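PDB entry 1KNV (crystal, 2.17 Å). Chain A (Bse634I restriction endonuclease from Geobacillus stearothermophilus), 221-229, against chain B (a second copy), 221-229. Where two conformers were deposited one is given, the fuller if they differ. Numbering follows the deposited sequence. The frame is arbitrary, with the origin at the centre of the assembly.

Chain A (221-229) AHLKMRYWN
Chain B, residues 221-229: AHLKMRYWN

The C-terminal ends of two identical helices cross over an exact two-fold axis, joined by reciprocal arginine-to-carbonyl bonds and flanking aromatic pairs. Residues 221-226 of each chain continue a helix that begins earlier in the chain; the axes approach to 8.2 Å, N-to-C directions at 133°. Register centres on Arg A226 and Arg B226, their CA atoms 4.6 Å apart. Trp A228 and Trp B228 leave the helix with phi/psi 53/56 in a Schellman motif: Trp A228 N bonds Met A225 O (3.1 Å) and Asn A229 N bonds Lys A224 O (2.9 Å), likewise in chain B. Each arginine (chi1 m, chi2 m, chi3 -120°, chi4 101°) has CA-to-CB directed away, but its end returns, and Arg B226 NH1 donates a weak hydrogen bond to Arg A226 O (2.7 Å, 120°), repeated by the two-fold. One water donates to Arg A226 O and Arg B226 O, 2.8 Å each, so both carbonyls accept twice. Trp B228 (chi1 t, chi2 -101°) lays CB over the flat Arg A226 guanidinium, 3.4 Å from Arg A226 NE. The edge of His A222 (chi1 t) packs against the broad indole face of Trp B228, imidazole to six-membered-ring centroids 4.7 Å, planes 63°; both contacts recur with chains exchanged. Met A225 CE and Met B225 CE (residues all-m) stand 1.7 Å apart, too close for simultaneous occupancy; each methionine has two deposited conformers.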

# COMPACT_ATOMS: atom_id res chain seq x y z
N ALA A 221 -10.57 0.26 8.28
CA ALA A 221 -9.64 -0.22 7.26
C ALA A 221 -8.32 -0.63 7.92
O ALA A 221 -7.61 -1.50 7.44
CB ALA A 221 -9.40 0.85 6.22
N HIS A 222 -7.98 0.03 9.02
CA HIS A 222 -6.77 -0.33 9.73
C HIS A 222 -6.98 -1.73 10.31
O HIS A 222 -6.14 -2.61 10.15
CB HIS A 222 -6.50 0.68 10.86
CG HIS A 222 -5.36 0.30 11.75
ND1 HIS A 222 -5.52 -0.51 12.86
CD2 HIS A 222 -4.04 0.59 11.68
CE1 HIS A 222 -4.35 -0.69 13.44
NE2 HIS A 222 -3.43 -0.04 12.74
N LEU A 223 -8.11 -1.91 10.98
CA LEU A 223 -8.43 -3.19 11.57
C LEU A 223 -8.50 -4.30 10.54
O LEU A 223 -8.13 -5.44 10.84
CB LEU A 223 -9.74 -3.11 12.36
CG LEU A 223 -9.61 -2.30 13.66
CD1 LEU A 223 -10.99 -2.14 14.33
CD2 LEU A 223 -8.63 -3.01 14.59
N LYS A 224 -8.97 -4.00 9.33
CA LYS A 224 -9.02 -5.03 8.29
C LYS A 224 -7.60 -5.52 8.03
O LYS A 224 -7.38 -6.72 7.87
CB LYS A 224 -9.61 -4.49 6.99
CG LYS A 224 -11.07 -4.20 7.08
CD LYS A 224 -11.59 -3.64 5.77
CE LYS A 224 -11.54 -4.70 4.69
NZ LYS A 224 -12.29 -4.23 3.50
N MET A 225 -6.66 -4.58 7.99
CA MET A 225 -5.25 -4.88 7.78
C MET A 225 -4.74 -5.77 8.91
O MET A 225 -4.13 -6.81 8.68
CB MET A 225 -4.41 -3.59 7.75
CG MET A 225 -4.44 -2.77 6.46
SD MET A 225 -3.66 -3.57 4.99
CE MET A 225 -1.99 -3.57 5.43
N ARG A 226 -5.01 -5.34 10.13
CA ARG A 226 -4.54 -6.03 11.33
C ARG A 226 -5.03 -7.48 11.42
O ARG A 226 -4.27 -8.37 11.79
CB ARG A 226 -4.99 -5.28 12.58
CG ARG A 226 -4.41 -3.89 12.71
CD ARG A 226 -2.91 -3.92 12.97
NE ARG A 226 -2.58 -3.27 14.24
CZ ARG A 226 -2.31 -3.92 15.36
NH1 ARG A 226 -2.33 -5.24 15.38
NH2 ARG A 226 -2.00 -3.26 16.46
N TYR A 227 -6.30 -7.70 11.09
CA TYR A 227 -6.89 -9.03 11.14
C TYR A 227 -6.78 -9.77 9.83
O TYR A 227 -7.16 -10.93 9.73
CB TYR A 227 -8.38 -8.95 11.50
CG TYR A 227 -8.63 -8.64 12.95
CD1 TYR A 227 -8.88 -7.33 13.38
CD2 TYR A 227 -8.60 -9.65 13.91
CE1 TYR A 227 -9.10 -7.04 14.73
CE2 TYR A 227 -8.81 -9.38 15.26
CZ TYR A 227 -9.05 -8.07 15.66
OH TYR A 227 -9.26 -7.81 16.99
N TRP A 228 -6.25 -9.07 8.83
CA TRP A 228 -6.10 -9.63 7.50
C TRP A 228 -7.44 -10.18 7.02
O TRP A 228 -7.55 -11.35 6.65
CB TRP A 228 -5.05 -10.73 7.48
CG TRP A 228 -4.63 -11.04 6.09
CD1 TRP A 228 -5.04 -12.10 5.31
CD2 TRP A 228 -3.78 -10.24 5.28
NE1 TRP A 228 -4.48 -12.00 4.06
CE2 TRP A 228 -3.70 -10.87 4.01
CE3 TRP A 228 -3.06 -9.05 5.50
CZ2 TRP A 228 -2.94 -10.34 2.96
CZ3 TRP A 228 -2.31 -8.53 4.46
CH2 TRP A 228 -2.25 -9.18 3.20
N ASN A 229 -8.45 -9.33 7.03
CA ASN A 229 -9.78 -9.75 6.61
C ASN A 229 -10.27 -8.75 5.57
O ASN A 229 -10.90 -7.76 5.90
CB ASN A 229 -10.71 -9.76 7.82
CG ASN A 229 -12.06 -10.36 7.51
OD1 ASN A 229 -12.47 -10.42 6.34
ND2 ASN A 229 -12.77 -10.79 8.55
N ALA B 221 7.47 -9.08 6.49
CA ALA B 221 6.81 -7.81 6.19
C ALA B 221 5.31 -7.94 6.42
O ALA B 221 4.63 -6.97 6.75
CB ALA B 221 7.09 -7.40 4.76
N HIS B 222 4.78 -9.13 6.23
CA HIS B 222 3.36 -9.35 6.47
C HIS B 222 3.14 -9.20 7.98
O HIS B 222 2.24 -8.48 8.41
CB HIS B 222 2.95 -10.75 6.02
CG HIS B 222 1.55 -11.12 6.38
ND1 HIS B 222 1.22 -11.70 7.59
CD2 HIS B 222 0.39 -10.98 5.71
CE1 HIS B 222 -0.08 -11.89 7.64
NE2 HIS B 222 -0.61 -11.46 6.51
N LEU B 223 3.97 -9.87 8.76
CA LEU B 223 3.85 -9.81 10.20
C LEU B 223 4.03 -8.40 10.73
O LEU B 223 3.39 -8.02 11.71
CB LEU B 223 4.86 -10.76 10.86
CG LEU B 223 4.50 -12.24 10.69
CD1 LEU B 223 5.61 -13.13 11.25
CD2 LEU B 223 3.17 -12.51 11.40
N LYS B 224 4.89 -7.60 10.09
CA LYS B 224 5.06 -6.21 10.54
C LYS B 224 3.73 -5.50 10.42
O LYS B 224 3.35 -4.74 11.31
CB LYS B 224 6.10 -5.48 9.70
CG LYS B 224 7.50 -5.96 9.93
CD LYS B 224 8.48 -5.21 9.05
CE LYS B 224 8.56 -3.76 9.47
NZ LYS B 224 9.71 -3.11 8.80
N MET B 225 3.02 -5.76 9.32
CA MET B 225 1.71 -5.17 9.06
C MET B 225 0.73 -5.61 10.15
O MET B 225 0.05 -4.80 10.75
CB MET B 225 1.17 -5.64 7.70
CG MET B 225 1.73 -4.94 6.46
SD MET B 225 1.29 -3.16 6.28
CE MET B 225 -0.40 -3.24 5.97
N ARG B 226 0.70 -6.92 10.39
CA ARG B 226 -0.23 -7.51 11.36
C ARG B 226 -0.05 -6.97 12.77
O ARG B 226 -1.04 -6.71 13.46
CB ARG B 226 -0.04 -9.03 11.38
CG ARG B 226 -0.38 -9.72 10.08
CD ARG B 226 -1.86 -9.66 9.77
NE ARG B 226 -2.44 -11.00 9.65
CZ ARG B 226 -3.15 -11.58 10.61
NH1 ARG B 226 -3.36 -10.96 11.75
NH2 ARG B 226 -3.65 -12.79 10.42
N TYR B 227 1.20 -6.80 13.20
CA TYR B 227 1.50 -6.30 14.53
C TYR B 227 1.65 -4.80 14.57
O TYR B 227 1.83 -4.21 15.63
CB TYR B 227 2.80 -6.92 15.06
CG TYR B 227 2.66 -8.35 15.50
CD1 TYR B 227 3.00 -9.40 14.64
CD2 TYR B 227 2.16 -8.67 16.76
CE1 TYR B 227 2.84 -10.73 15.04
CE2 TYR B 227 1.99 -9.99 17.16
CZ TYR B 227 2.34 -11.01 16.30
OH TYR B 227 2.18 -12.32 16.70
N TRP B 228 1.59 -4.19 13.39
CA TRP B 228 1.75 -2.76 13.25
C TRP B 228 3.04 -2.32 13.92
O TRP B 228 3.05 -1.45 14.78
CB TRP B 228 0.57 -2.02 13.87
CG TRP B 228 0.54 -0.60 13.41
CD1 TRP B 228 0.96 0.50 14.10
CD2 TRP B 228 0.12 -0.15 12.13
NE1 TRP B 228 0.83 1.62 13.31
CE2 TRP B 228 0.32 1.25 12.09
CE3 TRP B 228 -0.40 -0.79 10.99
CZ2 TRP B 228 0.02 2.03 10.97
CZ3 TRP B 228 -0.71 -0.03 9.87
CH2 TRP B 228 -0.49 1.37 9.87
N ASN B 229 4.14 -2.93 13.50
CA ASN B 229 5.43 -2.60 14.07
C ASN B 229 6.38 -2.29 12.93
O ASN B 229 7.06 -3.17 12.41
CB ASN B 229 5.94 -3.80 14.88
CG ASN B 229 7.19 -3.48 15.66
OD1 ASN B 229 7.91 -2.52 15.34
ND2 ASN B 229 7.47 -4.28 16.69
O HOH W 1 -3.00 -8.50 14.25